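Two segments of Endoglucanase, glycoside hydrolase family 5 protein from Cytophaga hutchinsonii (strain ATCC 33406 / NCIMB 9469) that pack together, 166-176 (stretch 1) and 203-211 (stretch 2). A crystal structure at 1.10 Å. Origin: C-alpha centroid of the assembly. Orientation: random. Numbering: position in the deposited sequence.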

# COMPACT_ATOMS: atom_id res chain seq x y z
N SER A 166 -9.16 -17.80 6.97
CA SER A 166 -7.99 -18.53 7.44
C SER A 166 -6.78 -18.33 6.53
O SER A 166 -6.90 -18.39 5.30
CB SER A 166 -8.33 -20.03 7.48
OG SER A 166 -7.18 -20.86 7.48
N TRP A 167 -5.60 -18.16 7.14
CA TRP A 167 -4.35 -18.13 6.37
C TRP A 167 -4.13 -19.45 5.64
O TRP A 167 -3.97 -19.49 4.41
CB TRP A 167 -3.16 -17.80 7.29
CG TRP A 167 -1.86 -17.88 6.54
CD1 TRP A 167 -0.96 -18.89 6.57
CD2 TRP A 167 -1.36 -16.92 5.58
NE1 TRP A 167 0.08 -18.63 5.71
CE2 TRP A 167 -0.15 -17.43 5.09
CE3 TRP A 167 -1.82 -15.68 5.11
CZ2 TRP A 167 0.62 -16.75 4.14
CZ3 TRP A 167 -1.05 -15.01 4.16
CH2 TRP A 167 0.14 -15.55 3.69
N ASN A 168 -4.11 -20.57 6.38
CA ASN A 168 -3.72 -21.84 5.77
C ASN A 168 -4.73 -22.32 4.74
O ASN A 168 -4.36 -22.92 3.71
CB ASN A 168 -3.53 -22.91 6.84
CG ASN A 168 -2.27 -22.72 7.67
OD1 ASN A 168 -1.33 -22.04 7.27
ND2 ASN A 168 -2.25 -23.35 8.83
N LYS A 169 -6.02 -22.12 5.00
CA LYS A 169 -7.06 -22.70 4.15
C LYS A 169 -7.57 -21.76 3.06
O LYS A 169 -7.99 -22.24 2.00
CB LYS A 169 -8.25 -23.14 5.01
CG LYS A 169 -7.93 -24.29 5.94
CD LYS A 169 -9.16 -24.69 6.75
CE LYS A 169 -8.87 -25.87 7.66
NZ LYS A 169 -8.46 -25.44 9.02
N ASP A 170 -7.57 -20.44 3.30
CA ASP A 170 -8.18 -19.48 2.37
C ASP A 170 -7.16 -18.54 1.75
O ASP A 170 -7.07 -18.46 0.51
CB ASP A 170 -9.25 -18.63 3.08
CG ASP A 170 -10.38 -19.43 3.62
OD1 ASP A 170 -10.88 -20.29 2.89
OD2 ASP A 170 -10.78 -19.16 4.79
N ILE A 171 -6.41 -17.80 2.56
CA ILE A 171 -5.58 -16.73 2.03
C ILE A 171 -4.40 -17.31 1.25
O ILE A 171 -4.12 -16.89 0.12
CB ILE A 171 -5.07 -15.79 3.13
CG1 ILE A 171 -6.20 -15.23 4.01
CG2 ILE A 171 -4.25 -14.67 2.49
CD1 ILE A 171 -5.72 -14.57 5.30
N LYS A 172 -3.65 -18.21 1.88
CA LYS A 172 -2.43 -18.70 1.24
C LYS A 172 -2.71 -19.39 -0.09
O LYS A 172 -2.04 -19.06 -1.08
CB LYS A 172 -1.62 -19.58 2.21
CG LYS A 172 -0.24 -19.91 1.66
CD LYS A 172 0.58 -20.82 2.58
CE LYS A 172 1.99 -20.95 2.05
NZ LYS A 172 2.70 -22.13 2.55
N PRO A 173 -3.67 -20.32 -0.19
CA PRO A 173 -3.94 -20.93 -1.50
C PRO A 173 -4.40 -19.92 -2.54
O PRO A 173 -3.99 -20.00 -3.71
CB PRO A 173 -5.01 -21.99 -1.19
CG PRO A 173 -4.88 -22.26 0.25
CD PRO A 173 -4.44 -20.98 0.88
N TYR A 174 -5.24 -18.96 -2.15
CA TYR A 174 -5.63 -17.90 -3.08
C TYR A 174 -4.41 -17.14 -3.57
O TYR A 174 -4.23 -16.92 -4.78
CB TYR A 174 -6.61 -16.93 -2.40
CG TYR A 174 -6.65 -15.59 -3.11
CD1 TYR A 174 -7.47 -15.39 -4.21
CD2 TYR A 174 -5.84 -14.54 -2.70
CE1 TYR A 174 -7.49 -14.18 -4.88
CE2 TYR A 174 -5.86 -13.34 -3.37
CZ TYR A 174 -6.67 -13.16 -4.46
OH TYR A 174 -6.71 -11.98 -5.16
N ALA A 175 -3.54 -16.73 -2.64
CA ALA A 175 -2.39 -15.91 -3.00
C ALA A 175 -1.43 -16.68 -3.89
O ALA A 175 -0.88 -16.12 -4.84
CB ALA A 175 -1.68 -15.41 -1.75
N GLU A 176 -1.20 -17.95 -3.59
CA GLU A 176 -0.31 -18.76 -4.41
C GLU A 176 -0.80 -18.84 -5.85
O GLU A 176 -0.00 -18.78 -6.79
CB GLU A 176 -0.13 -20.13 -3.77
CG GLU A 176 0.74 -20.06 -2.53
CD GLU A 176 0.83 -21.35 -1.77
OE1 GLU A 176 -0.17 -22.12 -1.75
OE2 GLU A 176 1.90 -21.60 -1.18
N THR A 203 1.79 -13.06 12.31
CA THR A 203 2.48 -14.24 12.82
C THR A 203 1.97 -15.54 12.19
O THR A 203 2.71 -16.52 12.12
CB THR A 203 2.40 -14.37 14.33
OG1 THR A 203 1.02 -14.41 14.75
CG2 THR A 203 3.14 -13.24 15.03
N GLU A 204 0.71 -15.57 11.74
CA GLU A 204 0.20 -16.80 11.12
C GLU A 204 0.86 -17.02 9.77
O GLU A 204 1.19 -18.16 9.40
CB GLU A 204 -1.32 -16.75 10.99
CG GLU A 204 -2.02 -16.65 12.33
CD GLU A 204 -3.53 -16.57 12.25
OE1 GLU A 204 -4.08 -16.27 11.16
OE2 GLU A 204 -4.16 -16.80 13.31
N ALA A 205 1.06 -15.95 9.00
CA ALA A 205 1.81 -16.04 7.76
C ALA A 205 3.26 -16.40 8.04
O ALA A 205 3.86 -17.21 7.31
CB ALA A 205 1.70 -14.73 6.98
N ALA A 206 3.84 -15.83 9.09
CA ALA A 206 5.24 -16.11 9.41
C ALA A 206 5.44 -17.57 9.76
O ALA A 206 6.53 -18.13 9.51
CB ALA A 206 5.71 -15.21 10.55
N ALA A 207 4.43 -18.21 10.34
CA ALA A 207 4.51 -19.62 10.70
C ALA A 207 4.36 -20.55 9.50
O ALA A 207 4.80 -21.70 9.57
CB ALA A 207 3.43 -19.97 11.73
N ASN A 208 3.74 -20.08 8.43
CA ASN A 208 3.56 -20.89 7.22
C ASN A 208 3.70 -19.98 6.01
O ASN A 208 2.72 -19.72 5.28
CB ASN A 208 2.20 -21.59 7.23
CG ASN A 208 2.02 -22.48 6.02
OD1 ASN A 208 2.99 -22.92 5.37
ND2 ASN A 208 0.77 -22.75 5.69
N PRO A 209 4.90 -19.48 5.76
CA PRO A 209 5.08 -18.48 4.71
C PRO A 209 4.98 -19.08 3.32
O PRO A 209 5.10 -20.29 3.10
CB PRO A 209 6.50 -17.95 4.97
CG PRO A 209 7.20 -19.10 5.64
CD PRO A 209 6.15 -19.70 6.52
N ILE A 210 4.74 -18.19 2.37
CA ILE A 210 4.81 -18.52 0.95
C ILE A 210 6.29 -18.54 0.57
O ILE A 210 6.95 -17.51 0.57
CB ILE A 210 4.03 -17.50 0.11
CG1 ILE A 210 2.54 -17.58 0.47
CG2 ILE A 210 4.22 -17.78 -1.37
CD1 ILE A 210 1.72 -16.40 -0.02
N THR A 211 6.80 -19.73 0.29
CA THR A 211 8.23 -19.94 0.09
C THR A 211 8.57 -19.71 -1.38
O THR A 211 8.93 -20.61 -2.15
CB THR A 211 8.62 -21.33 0.60
OG1 THR A 211 7.72 -22.30 0.07
CG2 THR A 211 8.56 -21.37 2.13
O HOH W 1 -5.55 -18.29 9.94
O HOH W 2 -0.01 -20.51 10.11

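The most unusual feature of this contact is how much of it converges on Asn208, which is engaged through three of its polar atoms by three different residues of the opposing helix. Its backbone O accepts from Trp167 NE1 at 2.9 Å, with an N-H...O angle of 158°. Its side-chain ND2 donates to Asn168 OD1 at 2.7 Å and 169°, a short and nearly linear bond. Its OD1 accepts from Lys172 NZ at 2.9 Å. The amide therefore gives with one end and receives with the other, and this pattern supports the assigned orientation of the Asn208 side chain: exchanging N and O would set oxygen against Asn168 OD1 and nitrogen against the lysine ammonium. The CA-to-CB bond of Asn208 points toward stretch 1, and chi1 is t (-177°); Asn168 starts sideways, but its end comes nearer.

Trp167 is buried and loses 103 Å² to the other stretch, more than any other residue here. Its ring has distinct neighbours over one face and at the edge. Over one face lies Ala205, whose CB sits 3.6 Å from the centroid of the six-membered ring of Trp167 and only 10° off the ring normal, the geometry of a CH-pi contact; Ala205 CA also approaches Trp167 CE2 to 3.6 Å. The helix backbone comes close here, and the CA atoms of Trp167 and Ala205 are 6.7 Å apart. At the ring edge, near its plane, is Asn208 O, where the indole N-H can reach it. The same side chain thus combines apolar packing over its face with a directional bond at its rim.

Further along, Lys172 is extended, with all four chi angles t, and its NZ reaches the loop of stretch 2. Besides Asn208 OD1, it donates to Pro209 O at 3.1 Å, so one ammonium group ties together two consecutive residues. Within its own helix, Lys172 NZ also forms a long salt bridge with Glu176 OE2, at 3.9 Å. The aliphatic part of the lysine is used as well: Lys172 CE lies 3.8 Å from Ile210 CG1.

Ile210 closes the apolar side of the contact. Its CA-to-CB bond points sideways, but the end of the side chain comes nearer, bringing CD1 to 3.9 Å from Ala175 CB and 4.1 Å from Trp167 CH2. It gives up 91 Å² of the 465 Å² buried in total.

Two waters extend the polar network. Water 1 accepts from Trp167 N at 2.8 Å and donates to Glu204 OE1 at 2.8 Å, linking a backbone amide in the first helical turn to a side chain across the contact. Water 2 donates to Glu204 O at 2.7 Å and, weakly, to Asn168 OD1 at 3.5 Å.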